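Polyketide synthase PksJ (Bacillus subtilis subsp. subtilis, PDB 4J1Q) probably uses NADPH to reduce alpha- and beta-keto groups stereoselectively through its ketoreductase domain, within the trans-acyltransferase assembly line that makes bacillaene. Local coordinates at residues A[329-341]-A[351-365]. Sequence-based numbering, arbitrary orientation.
Sequences PLDFFIFFSSVSG and YAAANSFMDAFAEYR. With NDP (NADPH dihydro-nicotinamide-adenine-dinucleotide phosphate), chain B.
Phe335 points its ring from strand 332-338 down onto helix 351-365, and it does so edge first. The rim meets the helix backbone, with CE1 3.2 Å from Met358 O and 3.5 Å from Ala362 N, both near the ring plane. Beyond them the CZ corner reaches the edge of the Phe361 ring, the two planes inclined at 52°. Met358 flanks Phe335 on the side nearer the cofactor: its sulfur lies obliquely to the ring, a Met-aromatic contact, and the bend at chi3 (-54°) carries CE under the strand to 3.3 Å from Phe336 O.

At the far end Phe333 crosses Arg365 at about a right angle. Phe333 CD2 sits over the centre of one guanidinium face, 3.6 Å from Arg365 CZ, while Asp322, Thr378 and the carbonyl of Phe375 hold the nitrogens of that group.

Toward the cofactor the contact turns polar. With OG anti to the backbone N (chi1 173°), Ser337 brings its hydroxyl within reach of both Asp359 OD1, at 3.0 Å, and Asn355 O, either of which could take its proton; Ser380 also binds that carboxylate oxygen. Asn355 OD1, hydrogen-bonded to Lys314, lies against Ser337 CA, and ND2 sits over the centre of one face of the Tyr351 ring. Ser338 CB and OG meet the CE2 side of the same ring, 3.6 Å separating OG from CE2.

Tyr351 beside the nicotinamide ribose of NADPH, Ser338 beside the nicotinamide ring, and Asn355 behind Tyr351, linking to cofactor-bound Lys314, are consistent with the Ser-Tyr-Asn-Lys active site of short-chain dehydrogenase/reductase-type ketoreductases, built on a Rossmann fold.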
ATOM      1  N   PRO A 329       2.820  22.901  -6.248  1.00 85.24           N
ATOM      2  CA  PRO A 329       4.080  22.958  -5.522  1.00 83.10           C
ATOM      3  C   PRO A 329       3.955  22.403  -4.105  1.00 78.96           C
ATOM      4  O   PRO A 329       4.115  23.156  -3.140  1.00 81.35           O
ATOM      5  CB  PRO A 329       4.382  24.459  -5.483  1.00 85.60           C
ATOM      6  CG  PRO A 329       3.040  25.096  -5.470  1.00 86.74           C
ATOM      7  CD  PRO A 329       2.154  24.216  -6.303  1.00 87.85           C
ATOM      8  N   LEU A 330       3.700  21.099  -3.989  1.00 72.79           N
ATOM      9  CA  LEU A 330       3.397  20.465  -2.701  1.00 69.66           C
ATOM     10  C   LEU A 330       4.602  20.400  -1.778  1.00 68.77           C
ATOM     11  O   LEU A 330       5.717  20.152  -2.231  1.00 68.60           O
ATOM     12  CB  LEU A 330       2.863  19.041  -2.916  1.00 68.23           C
ATOM     13  CG  LEU A 330       1.569  18.862  -3.717  1.00 69.80           C
ATOM     14  CD1 LEU A 330       1.326  17.389  -4.018  1.00 69.91           C
ATOM     15  CD2 LEU A 330       0.392  19.448  -2.962  1.00 69.36           C
ATOM     16  N   ASP A 331       4.359  20.524  -0.474  1.00 68.32           N
ATOM     17  CA  ASP A 331       5.368  20.182   0.528  1.00 69.08           C
ATOM     18  C   ASP A 331       5.431  18.653   0.750  1.00 69.80           C
ATOM     19  O   ASP A 331       6.489  18.109   1.071  1.00 69.97           O
ATOM     20  CB  ASP A 331       5.088  20.907   1.853  1.00 74.71           C
ATOM     21  CG  ASP A 331       4.939  22.443   1.693  1.00 80.30           C
ATOM     22  OD1 ASP A 331       5.464  23.018   0.706  1.00 78.65           O
ATOM     23  OD2 ASP A 331       4.281  23.067   2.568  1.00 80.56           O
ATOM     24  N   PHE A 332       4.304  17.965   0.545  1.00 65.07           N
ATOM     25  CA  PHE A 332       4.232  16.515   0.743  1.00 62.98           C
ATOM     26  C   PHE A 332       3.038  15.866   0.030  1.00 62.08           C
ATOM     27  O   PHE A 332       2.056  16.538  -0.323  1.00 59.75           O
ATOM     28  CB  PHE A 332       4.214  16.160   2.240  1.00 63.92           C
ATOM     29  CG  PHE A 332       3.084  16.807   3.012  1.00 68.12           C
ATOM     30  CD1 PHE A 332       1.766  16.403   2.818  1.00 63.79           C
ATOM     31  CD2 PHE A 332       3.346  17.807   3.955  1.00 71.20           C
ATOM     32  CE1 PHE A 332       0.737  16.990   3.535  1.00 66.48           C
ATOM     33  CE2 PHE A 332       2.325  18.404   4.664  1.00 70.25           C
ATOM     34  CZ  PHE A 332       1.020  17.992   4.456  1.00 72.21           C
ATOM     35  N   PHE A 333       3.165  14.572  -0.244  1.00 54.88           N
ATOM     36  CA  PHE A 333       2.037  13.750  -0.650  1.00 49.57           C
ATOM     37  C   PHE A 333       2.179  12.444   0.130  1.00 46.17           C
ATOM     38  O   PHE A 333       3.104  11.675  -0.111  1.00 44.04           O
ATOM     39  CB  PHE A 333       2.101  13.494  -2.159  1.00 49.50           C
ATOM     40  CG  PHE A 333       0.795  13.046  -2.782  1.00 47.75           C
ATOM     41  CD1 PHE A 333      -0.153  12.341  -2.050  1.00 46.62           C
ATOM     42  CD2 PHE A 333       0.595  13.193  -4.150  1.00 49.60           C
ATOM     43  CE1 PHE A 333      -1.313  11.843  -2.658  1.00 45.95           C
ATOM     44  CE2 PHE A 333      -0.560  12.706  -4.763  1.00 52.20           C
ATOM     45  CZ  PHE A 333      -1.505  12.000  -4.020  1.00 46.68           C
ATOM     46  N   ILE A 334       1.358  12.287   1.164  1.00 44.11           N
ATOM     47  CA  ILE A 334       1.470  11.155   2.072  1.00 41.80           C
ATOM     48  C   ILE A 334       0.287  10.206   1.934  1.00 38.98           C
ATOM     49  O   ILE A 334      -0.864  10.635   2.015  1.00 39.05           O
ATOM     50  CB  ILE A 334       1.536  11.626   3.528  1.00 42.28           C
ATOM     51  CG1 ILE A 334       2.913  12.247   3.840  1.00 45.10           C
ATOM     52  CG2 ILE A 334       1.197  10.485   4.470  1.00 40.12           C
ATOM     53  CD1 ILE A 334       2.863  13.265   4.959  1.00 46.74           C
ATOM     54  N   PHE A 335       0.570   8.929   1.681  1.00 37.39           N
ATOM     55  CA  PHE A 335      -0.484   7.916   1.593  1.00 36.01           C
ATOM     56  C   PHE A 335      -0.684   7.297   2.971  1.00 36.07           C
ATOM     57  O   PHE A 335       0.278   6.860   3.601  1.00 37.05           O
ATOM     58  CB  PHE A 335      -0.105   6.793   0.604  1.00 34.49           C
ATOM     59  CG  PHE A 335       0.553   7.265  -0.655  1.00 35.84           C
ATOM     60  CD1 PHE A 335       1.490   6.459  -1.297  1.00 35.93           C
ATOM     61  CD2 PHE A 335       0.206   8.471  -1.238  1.00 37.24           C
ATOM     62  CE1 PHE A 335       2.151   6.900  -2.437  1.00 37.20           C
ATOM     63  CE2 PHE A 335       0.851   8.925  -2.375  1.00 38.93           C
ATOM     64  CZ  PHE A 335       1.822   8.136  -2.982  1.00 39.16           C
ATOM     65  N   PHE A 336      -1.935   7.103   3.356  1.00 35.58           N
ATOM     66  CA  PHE A 336      -2.236   6.317   4.555  1.00 35.11           C
ATOM     67  C   PHE A 336      -2.482   4.847   4.233  1.00 33.95           C
ATOM     68  O   PHE A 336      -3.609   4.421   3.940  1.00 32.84           O
ATOM     69  CB  PHE A 336      -3.417   6.915   5.331  1.00 35.11           C
ATOM     70  CG  PHE A 336      -3.044   8.133   6.146  1.00 38.31           C
ATOM     71  CD1 PHE A 336      -1.761   8.684   6.057  1.00 38.43           C
ATOM     72  CD2 PHE A 336      -3.954   8.695   7.027  1.00 39.34           C
ATOM     73  CE1 PHE A 336      -1.415   9.789   6.808  1.00 43.54           C
ATOM     74  CE2 PHE A 336      -3.615   9.804   7.775  1.00 41.93           C
ATOM     75  CZ  PHE A 336      -2.336  10.354   7.678  1.00 42.79           C
ATOM     76  N   SER A 337      -1.399   4.081   4.224  1.00 33.27           N
ATOM     77  CA  SER A 337      -1.465   2.658   3.887  1.00 31.65           C
ATOM     78  C   SER A 337      -1.611   1.891   5.199  1.00 32.11           C
ATOM     79  O   SER A 337      -1.853   2.483   6.244  1.00 33.13           O
ATOM     80  CB  SER A 337      -0.173   2.253   3.140  1.00 31.44           C
ATOM     81  OG  SER A 337      -0.087   0.852   2.930  1.00 29.67           O
ATOM     82  N   SER A 338      -1.359   0.588   5.175  1.00 30.92           N
ATOM     83  CA  SER A 338      -1.681  -0.225   6.328  1.00 31.13           C
ATOM     84  C   SER A 338      -0.624  -1.286   6.543  1.00 33.05           C
ATOM     85  O   SER A 338       0.026  -1.756   5.589  1.00 32.43           O
ATOM     86  CB  SER A 338      -3.038  -0.911   6.131  1.00 31.29           C
ATOM     87  OG  SER A 338      -3.143  -2.034   6.985  1.00 31.77           O
ATOM     88  N   VAL A 339      -0.505  -1.727   7.789  1.00 34.62           N
ATOM     89  CA  VAL A 339       0.296  -2.906   8.084  1.00 38.51           C
ATOM     90  C   VAL A 339      -0.122  -4.156   7.262  1.00 36.79           C
ATOM     91  O   VAL A 339       0.699  -4.992   6.933  1.00 35.78           O
ATOM     92  CB  VAL A 339       0.322  -3.158   9.605  1.00 43.36           C
ATOM     93  CG1 VAL A 339       0.096  -4.620   9.927  1.00 46.29           C
ATOM     94  CG2 VAL A 339       1.645  -2.660  10.187  1.00 44.03           C
ATOM     95  N   SER A 340      -1.376  -4.205   6.830  1.00 36.83           N
ATOM     96  CA  SER A 340      -1.851  -5.297   5.964  1.00 36.21           C
ATOM     97  C   SER A 340      -1.117  -5.348   4.625  1.00 34.95           C
ATOM     98  O   SER A 340      -0.834  -6.428   4.113  1.00 33.59           O
ATOM     99  CB  SER A 340      -3.351  -5.157   5.710  1.00 36.07           C
ATOM    100  OG  SER A 340      -4.005  -4.880   6.944  1.00 43.31           O
ATOM    101  N   GLY A 341      -0.868  -4.181   4.036  1.00 33.73           N
ATOM    102  CA  GLY A 341      -0.160  -4.100   2.770  1.00 33.18           C
ATOM    103  C   GLY A 341       1.186  -4.821   2.755  1.00 34.86           C
ATOM    104  O   GLY A 341       1.524  -5.476   1.760  1.00 34.80           O
ATOM    105  N   TYR A 351      -7.696  -5.358   0.331  1.00 24.82           N
ATOM    106  CA  TYR A 351      -7.142  -4.230   1.129  1.00 24.67           C
ATOM    107  C   TYR A 351      -5.613  -4.246   1.154  1.00 24.32           C
ATOM    108  O   TYR A 351      -4.962  -3.192   1.091  1.00 25.10           O
ATOM    109  CB  TYR A 351      -7.681  -4.297   2.563  1.00 26.24           C
ATOM    110  CG  TYR A 351      -7.382  -3.101   3.428  1.00 28.29           C
ATOM    111  CD1 TYR A 351      -8.052  -1.880   3.221  1.00 29.48           C
ATOM    112  CD2 TYR A 351      -6.611  -3.236   4.590  1.00 30.83           C
ATOM    113  CE1 TYR A 351      -7.880  -0.803   4.091  1.00 30.32           C
ATOM    114  CE2 TYR A 351      -6.448  -2.162   5.479  1.00 31.06           C
ATOM    115  CZ  TYR A 351      -7.067  -0.956   5.218  1.00 31.72           C
ATOM    116  OH  TYR A 351      -6.910   0.104   6.110  1.00 37.48           O
ATOM    117  N   ALA A 352      -5.035  -5.436   1.281  1.00 23.97           N
ATOM    118  CA  ALA A 352      -3.586  -5.577   1.288  1.00 24.19           C
ATOM    119  C   ALA A 352      -2.941  -5.222  -0.067  1.00 24.24           C
ATOM    120  O   ALA A 352      -1.856  -4.615  -0.101  1.00 24.90           O
ATOM    121  CB  ALA A 352      -3.191  -6.983   1.725  1.00 23.49           C
ATOM    122  N   ALA A 353      -3.563  -5.646  -1.178  1.00 23.07           N
ATOM    123  CA  ALA A 353      -2.993  -5.365  -2.511  1.00 23.14           C
ATOM    124  C   ALA A 353      -3.188  -3.879  -2.879  1.00 23.27           C
ATOM    125  O   ALA A 353      -2.307  -3.232  -3.465  1.00 24.08           O
ATOM    126  CB  ALA A 353      -3.614  -6.266  -3.556  1.00 24.10           C
ATOM    127  N   ALA A 354      -4.274  -3.302  -2.391  1.00 23.36           N
ATOM    128  CA  ALA A 354      -4.530  -1.884  -2.583  1.00 23.05           C
ATOM    129  C   ALA A 354      -3.472  -1.105  -1.849  1.00 24.32           C
ATOM    130  O   ALA A 354      -2.875  -0.169  -2.387  1.00 24.80           O
ATOM    131  CB  ALA A 354      -5.887  -1.523  -2.054  1.00 22.75           C
ATOM    132  N   ASN A 355      -3.232  -1.499  -0.605  1.00 24.52           N
ATOM    133  CA  ASN A 355      -2.283  -0.798   0.230  1.00 24.83           C
ATOM    134  C   ASN A 355      -0.862  -1.008  -0.259  1.00 25.10           C
ATOM    135  O   ASN A 355      -0.061  -0.056  -0.232  1.00 26.24           O
ATOM    136  CB  ASN A 355      -2.445  -1.198   1.710  1.00 25.08           C
ATOM    137  CG  ASN A 355      -3.588  -0.439   2.392  1.00 26.80           C
ATOM    138  OD1 ASN A 355      -3.577   0.792   2.446  1.00 27.18           O
ATOM    139  ND2 ASN A 355      -4.603  -1.165   2.866  1.00 26.97           N
ATOM    140  N   SER A 356      -0.538  -2.222  -0.710  1.00 24.52           N
ATOM    141  CA  SER A 356       0.793  -2.482  -1.301  1.00 26.03           C
ATOM    142  C   SER A 356       1.053  -1.665  -2.553  1.00 25.59           C
ATOM    143  O   SER A 356       2.205  -1.381  -2.861  1.00 25.45           O
ATOM    144  CB  SER A 356       0.971  -3.953  -1.699  1.00 28.56           C
ATOM    145  OG  SER A 356       0.926  -4.792  -0.583  1.00 33.84           O
ATOM    146  N   PHE A 357       0.024  -1.469  -3.374  1.00 25.25           N
ATOM    147  CA  PHE A 357       0.166  -0.594  -4.545  1.00 27.11           C
ATOM    148  C   PHE A 357       0.589   0.808  -4.138  1.00 27.73           C
ATOM    149  O   PHE A 357       1.451   1.415  -4.806  1.00 28.94           O
ATOM    150  CB  PHE A 357      -1.132  -0.534  -5.353  1.00 28.14           C
ATOM    151  CG  PHE A 357      -1.123   0.511  -6.448  1.00 30.28           C
ATOM    152  CD1 PHE A 357      -0.862   0.152  -7.764  1.00 32.19           C
ATOM    153  CD2 PHE A 357      -1.477   1.823  -6.184  1.00 30.46           C
ATOM    154  CE1 PHE A 357      -0.945   1.082  -8.786  1.00 33.81           C
ATOM    155  CE2 PHE A 357      -1.556   2.749  -7.191  1.00 32.04           C
ATOM    156  CZ  PHE A 357      -1.255   2.396  -8.480  1.00 33.84           C
ATOM    157  N   MET A 358       0.020   1.320  -3.038  1.00 26.87           N
ATOM    158  CA  MET A 358       0.345   2.680  -2.587  1.00 28.31           C
ATOM    159  C   MET A 358       1.790   2.772  -2.161  1.00 29.31           C
ATOM    160  O   MET A 358       2.510   3.678  -2.594  1.00 29.49           O
ATOM    161  CB  MET A 358      -0.576   3.123  -1.433  1.00 28.13           C
ATOM    162  CG  MET A 358      -2.013   3.307  -1.887  1.00 29.12           C
ATOM    163  SD  MET A 358      -2.950   4.386  -0.813  1.00 32.94           S
ATOM    164  CE  MET A 358      -2.747   3.659   0.822  1.00 29.88           C
ATOM    165  N   ASP A 359       2.222   1.789  -1.354  1.00 29.65           N
ATOM    166  CA  ASP A 359       3.654   1.635  -1.001  1.00 30.74           C
ATOM    167  C   ASP A 359       4.551   1.662  -2.239  1.00 30.41           C
ATOM    168  O   ASP A 359       5.519   2.405  -2.281  1.00 32.10           O
ATOM    169  CB  ASP A 359       3.898   0.337  -0.225  1.00 29.81           C
ATOM    170  CG  ASP A 359       3.013   0.228   1.015  1.00 33.93           C
ATOM    171  OD1 ASP A 359       2.448   1.276   1.456  1.00 33.28           O
ATOM    172  OD2 ASP A 359       2.868  -0.914   1.541  1.00 33.36           O
ATOM    173  N   ALA A 360       4.210   0.866  -3.245  1.00 29.24           N
ATOM    174  CA  ALA A 360       4.999   0.810  -4.487  1.00 31.03           C
ATOM    175  C   ALA A 360       4.936   2.148  -5.204  1.00 33.06           C
ATOM    176  O   ALA A 360       5.914   2.584  -5.795  1.00 35.27           O
ATOM    177  CB  ALA A 360       4.513  -0.302  -5.417  1.00 30.07           C
ATOM    178  N   PHE A 361       3.789   2.808  -5.129  1.00 33.28           N
ATOM    179  CA  PHE A 361       3.622   4.113  -5.765  1.00 35.60           C
ATOM    180  C   PHE A 361       4.519   5.196  -5.157  1.00 38.54           C
ATOM    181  O   PHE A 361       4.993   6.096  -5.861  1.00 40.83           O
ATOM    182  CB  PHE A 361       2.150   4.527  -5.707  1.00 36.55           C
ATOM    183  CG  PHE A 361       1.769   5.567  -6.723  1.00 39.61           C
ATOM    184  CD1 PHE A 361       1.519   5.213  -8.043  1.00 41.01           C
ATOM    185  CD2 PHE A 361       1.682   6.904  -6.367  1.00 39.09           C
ATOM    186  CE1 PHE A 361       1.201   6.183  -8.990  1.00 44.79           C
ATOM    187  CE2 PHE A 361       1.388   7.873  -7.313  1.00 42.89           C
ATOM    188  CZ  PHE A 361       1.131   7.512  -8.622  1.00 42.82           C
ATOM    189  N   ALA A 362       4.752   5.117  -3.848  1.00 38.40           N
ATOM    190  CA  ALA A 362       5.594   6.104  -3.161  1.00 41.74           C
ATOM    191  C   ALA A 362       6.975   6.197  -3.809  1.00 46.24           C
ATOM    192  O   ALA A 362       7.499   7.300  -4.022  1.00 50.21           O
ATOM    193  CB  ALA A 362       5.715   5.804  -1.669  1.00 38.31           C
ATOM    194  N   GLU A 363       7.590   5.048  -4.064  1.00 46.79           N
ATOM    195  CA  GLU A 363       8.891   5.040  -4.726  1.00 55.50           C
ATOM    196  C   GLU A 363       8.780   5.533  -6.165  1.00 56.72           C
ATOM    197  O   GLU A 363       9.634   6.281  -6.643  1.00 60.16           O
ATOM    198  CB  GLU A 363       9.547   3.653  -4.683  1.00 58.43           C
ATOM    199  CG  GLU A 363      11.024   3.661  -5.064  1.00 72.65           C
ATOM    200  CD  GLU A 363      11.931   4.277  -3.996  1.00 82.41           C
ATOM    201  OE1 GLU A 363      12.404   3.527  -3.116  1.00 95.99           O
ATOM    202  OE2 GLU A 363      12.208   5.498  -4.055  1.00 77.22           O
ATOM    203  N   TYR A 364       7.724   5.109  -6.845  1.00 51.87           N
ATOM    204  CA  TYR A 364       7.518   5.495  -8.228  1.00 55.24           C
ATOM    205  C   TYR A 364       7.315   7.007  -8.378  1.00 56.75           C
ATOM    206  O   TYR A 364       7.827   7.615  -9.316  1.00 60.76           O
ATOM    207  CB  TYR A 364       6.347   4.720  -8.812  1.00 53.61           C
ATOM    208  CG  TYR A 364       5.710   5.374 -10.003  1.00 58.62           C
ATOM    209  CD1 TYR A 364       6.294   5.300 -11.270  1.00 60.90           C
ATOM    210  CD2 TYR A 364       4.491   6.024  -9.879  1.00 58.10           C
ATOM    211  CE1 TYR A 364       5.690   5.885 -12.368  1.00 59.67           C
ATOM    212  CE2 TYR A 364       3.884   6.620 -10.964  1.00 60.50           C
ATOM    213  CZ  TYR A 364       4.477   6.542 -12.206  1.00 63.14           C
ATOM    214  OH  TYR A 364       3.817   7.111 -13.275  1.00 68.51           O
ATOM    215  N   ARG A 365       6.621   7.619  -7.425  1.00 55.31           N
ATOM    216  CA  ARG A 365       6.462   9.064  -7.444  1.00 57.26           C
ATOM    217  C   ARG A 365       7.784   9.808  -7.203  1.00 60.28           C
ATOM    218  O   ARG A 365       8.071  10.803  -7.874  1.00 60.02           O
ATOM    219  CB  ARG A 365       5.375   9.540  -6.479  1.00 54.21           C
ATOM    220  CG  ARG A 365       4.596  10.734  -7.008  1.00 60.10           C
ATOM    221  CD  ARG A 365       3.513  11.186  -6.043  1.00 61.76           C
ATOM    222  NE  ARG A 365       3.972  12.261  -5.180  1.00 67.17           N
ATOM    223  CZ  ARG A 365       3.934  13.553  -5.494  1.00 68.86           C
ATOM    224  NH1 ARG A 365       3.414  13.965  -6.648  1.00 71.17           N
ATOM    225  NH2 ARG A 365       4.409  14.435  -4.637  1.00 65.62           N
TER
HETATM  226  PA  NDP B 501     -12.573   5.272   7.701  1.00 42.82           P
HETATM  227  O1A NDP B 501     -13.362   4.220   6.913  1.00 51.22           O
HETATM  228  O2A NDP B 501     -13.093   5.951   8.930  1.00 35.80           O
HETATM  229  O5B NDP B 501     -12.053   6.382   6.677  1.00 31.83           O
HETATM  230  C5B NDP B 501     -12.037   6.132   5.269  1.00 31.17           C
HETATM  231  C4B NDP B 501     -12.768   7.305   4.637  1.00 24.24           C
HETATM  232  O4B NDP B 501     -12.594   7.233   3.220  1.00 28.89           O
HETATM  233  C3B NDP B 501     -14.266   7.173   4.865  1.00 25.25           C
HETATM  234  O3B NDP B 501     -14.630   8.410   5.540  1.00 35.86           O
HETATM  235  C2B NDP B 501     -14.885   7.106   3.471  1.00 22.89           C
HETATM  236  O2B NDP B 501     -16.006   8.036   3.363  1.00 29.46           O
HETATM  237  C1B NDP B 501     -13.791   7.630   2.559  1.00 19.91           C
HETATM  238  N9A NDP B 501     -13.897   6.917   1.250  1.00 20.36           N
HETATM  239  C8A NDP B 501     -14.081   5.563   1.052  1.00 13.95           C
HETATM  240  N7A NDP B 501     -14.113   5.339  -0.319  1.00 16.99           N
HETATM  241  C5A NDP B 501     -13.883   6.565  -0.967  1.00 14.77           C
HETATM  242  C6A NDP B 501     -13.809   6.957  -2.302  1.00 19.31           C
HETATM  243  N6A NDP B 501     -13.997   6.075  -3.336  1.00 17.86           N
HETATM  244  N1A NDP B 501     -13.575   8.268  -2.601  1.00 24.24           N
HETATM  245  C2A NDP B 501     -13.450   9.191  -1.615  1.00 18.82           C
HETATM  246  N3A NDP B 501     -13.562   8.834  -0.318  1.00 26.12           N
HETATM  247  C4A NDP B 501     -13.738   7.524   0.038  1.00 17.05           C
HETATM  248  O3  NDP B 501     -11.146   4.603   8.044  1.00 37.32           O
HETATM  249  PN  NDP B 501     -10.007   5.430   8.805  1.00 41.65           P
HETATM  250  O1N NDP B 501      -9.790   4.622  10.082  1.00 37.32           O
HETATM  251  O2N NDP B 501     -10.280   6.922   8.761  1.00 43.77           O
HETATM  252  O5D NDP B 501      -8.735   5.159   7.847  1.00 39.28           O
HETATM  253  C5D NDP B 501      -8.050   6.201   7.138  1.00 35.06           C
HETATM  254  C4D NDP B 501      -7.041   5.530   6.178  1.00 40.63           C
HETATM  255  O4D NDP B 501      -5.967   4.956   6.953  1.00 36.72           O
HETATM  256  C3D NDP B 501      -7.691   4.366   5.416  1.00 27.77           C
HETATM  257  O3D NDP B 501      -7.266   4.363   4.033  1.00 30.05           O
HETATM  258  C2D NDP B 501      -7.210   3.150   6.147  1.00 32.03           C
HETATM  259  O2D NDP B 501      -7.078   2.070   5.217  1.00 30.21           O
HETATM  260  C1D NDP B 501      -5.863   3.561   6.758  1.00 36.34           C
HETATM  261  N1N NDP B 501      -5.616   2.871   8.031  1.00 40.01           N
HETATM  262  C2N NDP B 501      -6.400   3.086   9.125  1.00 43.51           C
HETATM  263  C3N NDP B 501      -6.194   2.375  10.331  1.00 35.44           C
HETATM  264  C7N NDP B 501      -7.079   2.651  11.548  1.00 55.92           C
HETATM  265  O7N NDP B 501      -6.685   2.271  12.659  1.00 48.88           O
HETATM  266  N7N NDP B 501      -8.304   3.210  11.401  1.00 38.74           N
HETATM  267  C4N NDP B 501      -5.192   1.372  10.391  1.00 34.57           C
HETATM  268  C5N NDP B 501      -4.419   1.149   9.235  1.00 38.42           C
HETATM  269  C6N NDP B 501      -4.668   1.912   8.068  1.00 40.20           C
HETATM  270  P2B NDP B 501     -17.221   7.786   2.319  1.00 28.03           P
HETATM  271  O1X NDP B 501     -17.631   6.328   2.627  1.00 30.05           O
HETATM  272  O2X NDP B 501     -18.150   8.916   2.744  1.00 30.16           O
HETATM  273  O3X NDP B 501     -16.644   7.952   0.929  1.00 26.66           O